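Local coordinates for CELL WALL surface anchor family protein (Streptococcus pneumoniae, PDB 2WW8) that serves as the pilus adhesin RrgA, a cell-wall-anchored surface protein that probably attaches the bacterium to host cells, at residues F616-A619 with D620-L623; D600-G603 with E604-L608. All blocks are in the same frame, centred on the assembly; numbering follows the deposited sequence.

Interaction 1 (F616-A619 with D620-L623); sequences FDPA and DYTL. With CA (calcium ion), chain D.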
# COMPACT_ATOMS: atom_id res chain seq x y z
N PHE A 616 -7.70 -13.64 -23.77
CA PHE A 616 -7.96 -12.68 -22.69
C PHE A 616 -9.46 -12.59 -22.41
O PHE A 616 -10.25 -12.28 -23.30
CB PHE A 616 -7.47 -11.28 -23.04
CG PHE A 616 -7.48 -10.32 -21.88
CD1 PHE A 616 -6.56 -10.44 -20.84
CD2 PHE A 616 -8.43 -9.31 -21.83
CE1 PHE A 616 -6.58 -9.57 -19.76
CE2 PHE A 616 -8.44 -8.41 -20.78
CZ PHE A 616 -7.52 -8.53 -19.75
N ASP A 617 -9.86 -12.84 -21.16
CA ASP A 617 -11.28 -12.87 -20.86
C ASP A 617 -11.38 -12.58 -19.35
O ASP A 617 -10.35 -12.54 -18.65
CB ASP A 617 -11.88 -14.23 -21.27
CG ASP A 617 -11.73 -15.26 -20.16
OD1 ASP A 617 -10.57 -15.69 -20.01
OD2 ASP A 617 -12.69 -15.61 -19.40
N PRO A 618 -12.60 -12.42 -18.83
CA PRO A 618 -12.73 -12.03 -17.42
C PRO A 618 -12.06 -12.93 -16.38
O PRO A 618 -11.73 -12.42 -15.32
CB PRO A 618 -14.26 -12.00 -17.22
CG PRO A 618 -14.77 -11.65 -18.64
CD PRO A 618 -13.93 -12.60 -19.45
N ALA A 619 -11.87 -14.22 -16.66
CA ALA A 619 -11.02 -15.09 -15.82
C ALA A 619 -9.55 -14.67 -15.64
O ALA A 619 -8.89 -15.21 -14.72
CB ALA A 619 -11.05 -16.54 -16.33
N ASP A 620 -9.03 -13.78 -16.49
CA ASP A 620 -7.60 -13.46 -16.53
C ASP A 620 -7.26 -12.16 -15.79
O ASP A 620 -6.08 -11.80 -15.66
CB ASP A 620 -7.10 -13.37 -17.96
CG ASP A 620 -7.47 -14.61 -18.72
OD1 ASP A 620 -7.44 -15.71 -18.12
OD2 ASP A 620 -7.88 -14.47 -19.90
N TYR A 621 -8.27 -11.47 -15.27
CA TYR A 621 -7.93 -10.21 -14.61
C TYR A 621 -9.00 -9.94 -13.58
O TYR A 621 -10.09 -10.54 -13.63
CB TYR A 621 -7.85 -9.05 -15.62
CG TYR A 621 -9.22 -8.70 -16.22
CD1 TYR A 621 -10.05 -7.75 -15.59
CD2 TYR A 621 -9.68 -9.34 -17.37
CE1 TYR A 621 -11.31 -7.45 -16.12
CE2 TYR A 621 -10.91 -9.05 -17.91
CZ TYR A 621 -11.71 -8.11 -17.26
OH TYR A 621 -12.95 -7.82 -17.77
N THR A 622 -8.72 -9.02 -12.67
CA THR A 622 -9.79 -8.40 -11.90
C THR A 622 -9.78 -6.88 -12.03
O THR A 622 -8.71 -6.27 -12.18
CB THR A 622 -9.78 -8.81 -10.39
OG1 THR A 622 -8.74 -8.13 -9.66
CG2 THR A 622 -9.71 -10.30 -10.17
N LEU A 623 -10.96 -6.27 -11.95
CA LEU A 623 -11.08 -4.81 -11.89
C LEU A 623 -12.16 -4.51 -10.84
O LEU A 623 -13.32 -4.92 -11.02
CB LEU A 623 -11.42 -4.22 -13.27
CG LEU A 623 -11.23 -2.69 -13.27
CD1 LEU A 623 -9.75 -2.31 -13.19
CD2 LEU A 623 -11.91 -1.99 -14.46
CA CA D . -8.45 -16.74 -20.51
O HOH W 1 -9.10 -18.41 -18.83
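Phe616, Asp617, Asp620 and Tyr621 meet in a local turn contact at a calcium site, where the loop after strand 606-608 runs into strand 621-625 of the Ig-like domain. Two hydrogen bonds close the turn, one between backbone atoms and one from backbone to carboxylate. Asp620 N donates to Asp617 O at 2.8 Å with a fairly straight N-H...O angle of 163°, and Asp620 OD2 accepts from Asp617 N at 2.9 Å, the donor lying out of the carboxylate plane. The two carboxylates stand almost perpendicular. Asp617 gives calcium OD1 alone at 2.4 Å, whereas Asp620 chelates it with both oxygens, OD2 at 2.4 Å and OD1 at a looser 2.8 Å. Asp617 OD1 and Asp620 OD2 come within 3.0 Å as ligands of the same ion, whose charge probably offsets their repulsion. Asp617 OD2 accepts from Ala619 N, well above the carboxylate plane, in an Asx turn; with OD1 on the metal, both oxygens are held, which limits rotation. A water, Asp613 and the backbone carbonyls of Leu610 and Arg615 complete the coordination. The Phe616 and Tyr621 rings lie nearly parallel (15°) but slid apart, Phe616 CZ meeting Tyr621 CD2 at 3.3 Å. With CG anti to the backbone N (chi1 -169°), Phe616 carries its ring alongside that of Tyr621. Aspartates and carbonyls gathered from residues 610-620 make this a calcium-binding loop.

Interaction 2 (D600-G603 with E604-L608); sequences DPMG and ELIDL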
# COMPACT_ATOMS: atom_id res chain seq x y z
N ASP A 600 -0.79 -0.23 -20.44
CA ASP A 600 0.09 -1.18 -19.72
C ASP A 600 0.59 -2.29 -20.65
O ASP A 600 0.03 -3.41 -20.67
CB ASP A 600 -0.64 -1.76 -18.50
CG ASP A 600 0.24 -2.69 -17.66
OD1 ASP A 600 1.48 -2.78 -17.84
OD2 ASP A 600 -0.34 -3.37 -16.79
N PRO A 601 1.68 -2.00 -21.41
CA PRO A 601 2.30 -2.99 -22.29
C PRO A 601 3.08 -4.02 -21.45
O PRO A 601 3.71 -3.65 -20.44
CB PRO A 601 3.25 -2.17 -23.18
CG PRO A 601 3.20 -0.76 -22.74
CD PRO A 601 2.38 -0.70 -21.45
N MET A 602 2.95 -5.31 -21.79
CA MET A 602 3.84 -6.27 -21.15
C MET A 602 5.32 -5.96 -21.50
O MET A 602 5.61 -5.54 -22.64
CB MET A 602 3.47 -7.67 -21.63
CG MET A 602 2.09 -8.13 -21.22
SD MET A 602 1.68 -8.14 -19.45
CE MET A 602 0.84 -6.57 -19.27
N GLY A 603 6.25 -6.15 -20.56
CA GLY A 603 7.70 -6.11 -20.90
C GLY A 603 8.17 -7.17 -21.90
O GLY A 603 7.50 -8.20 -22.06
N GLU A 604 9.30 -6.93 -22.58
CA GLU A 604 10.03 -7.96 -23.33
C GLU A 604 10.16 -9.22 -22.47
O GLU A 604 10.55 -9.12 -21.31
CB GLU A 604 11.45 -7.46 -23.65
CG GLU A 604 12.48 -8.51 -24.08
CD GLU A 604 13.83 -7.92 -24.46
OE1 GLU A 604 13.97 -6.68 -24.37
OE2 GLU A 604 14.74 -8.71 -24.83
N LEU A 605 9.85 -10.38 -23.05
CA LEU A 605 9.92 -11.65 -22.38
C LEU A 605 9.06 -11.80 -21.13
O LEU A 605 9.45 -12.56 -20.23
CB LEU A 605 11.38 -11.98 -22.07
CG LEU A 605 12.27 -12.21 -23.29
CD1 LEU A 605 13.46 -13.02 -22.84
CD2 LEU A 605 11.54 -12.98 -24.39
N ILE A 606 7.93 -11.07 -21.08
CA ILE A 606 6.92 -11.14 -20.02
C ILE A 606 5.62 -11.54 -20.73
O ILE A 606 5.19 -10.82 -21.64
CB ILE A 606 6.70 -9.77 -19.33
CG1 ILE A 606 8.01 -9.25 -18.71
CG2 ILE A 606 5.54 -9.86 -18.32
CD1 ILE A 606 8.44 -9.96 -17.41
N ASP A 607 5.08 -12.72 -20.40
CA ASP A 607 3.80 -13.15 -20.95
C ASP A 607 2.63 -13.00 -19.97
O ASP A 607 2.66 -13.55 -18.88
CB ASP A 607 3.84 -14.61 -21.41
CG ASP A 607 5.02 -14.91 -22.32
OD1 ASP A 607 5.21 -14.15 -23.30
OD2 ASP A 607 5.74 -15.92 -22.08
N LEU A 608 1.63 -12.23 -20.37
CA LEU A 608 0.36 -12.14 -19.65
C LEU A 608 -0.26 -13.56 -19.64
O LEU A 608 -0.25 -14.23 -20.68
CB LEU A 608 -0.60 -11.22 -20.40
CG LEU A 608 -1.97 -10.89 -19.75
CD1 LEU A 608 -1.97 -10.20 -18.44
CD2 LEU A 608 -2.71 -10.01 -20.77
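Met602 reaches across the turn to the backbone of Ile606 and the side chain of Leu608, joining the end of strand 593-601 to strand 606-608. Its CB lies 3.6 Å from Ile606 O, a carbon-to-oxygen contact beside the returning chain. CG comes next, in loose contact with both that carbonyl oxygen (4.1 Å from Met602 CG to Ile606 O) and Leu608 CB. SD then settles against Leu608 CB at 3.9 Å, with Ile606 CG2 at the edge of contact. Bends at chi2 (-56°) and chi3 fold the chain, with SD beside Leu608. Around it, Tyr678 and Val680 of strand 673-682 and Ile661 of strand 660-668 add to the apolar surroundings. The reversal itself is a type II beta turn from Gly603 to Ile606. Ile606 N donates to Gly603 O at 3.1 Å, but the bond is bent (137°) and the donor stands above the carbonyl plane. The turn also brings Ile606 CB to 3.2 Å from Gly603 O, with CG1 a little farther. Lys659 NZ hydrogen-bonds Ile606 O and makes a weak bond to Gly603 O, so Ile606 O, beside the apolar Met602 chain, has a charged donor, and Gly603 O a weak second one. The single bent bond is the directional part across the turn; the side-chain part is non-directional, van der Waals contact of the methionine with Leu608 and Ile606.

In the fold
Both contacts belong to the Ig-like domain and follow each other along the chain, with centres about 16 Å apart. They touch where Phe616 CD1 packs on Leu608 CD2 at 3.9 Å, so the apolar side of the calcium loop meets the strand that leaves the turn of interaction 2. Strands 606-608 and 621-625 both pair with strand 673-682. Interaction 2 is mostly buried: Met602, Ile606 and Leu608 pack against strand 673-682, and Met602 and Leu608 also against strand 660-668. Interaction 1 is partly buried: carboxylates and a metal ion order its loop, while its two aromatic rings meet Val652 of strand 651-655. Metal and carboxylate bonds prevail in interaction 1, apolar contact in interaction 2.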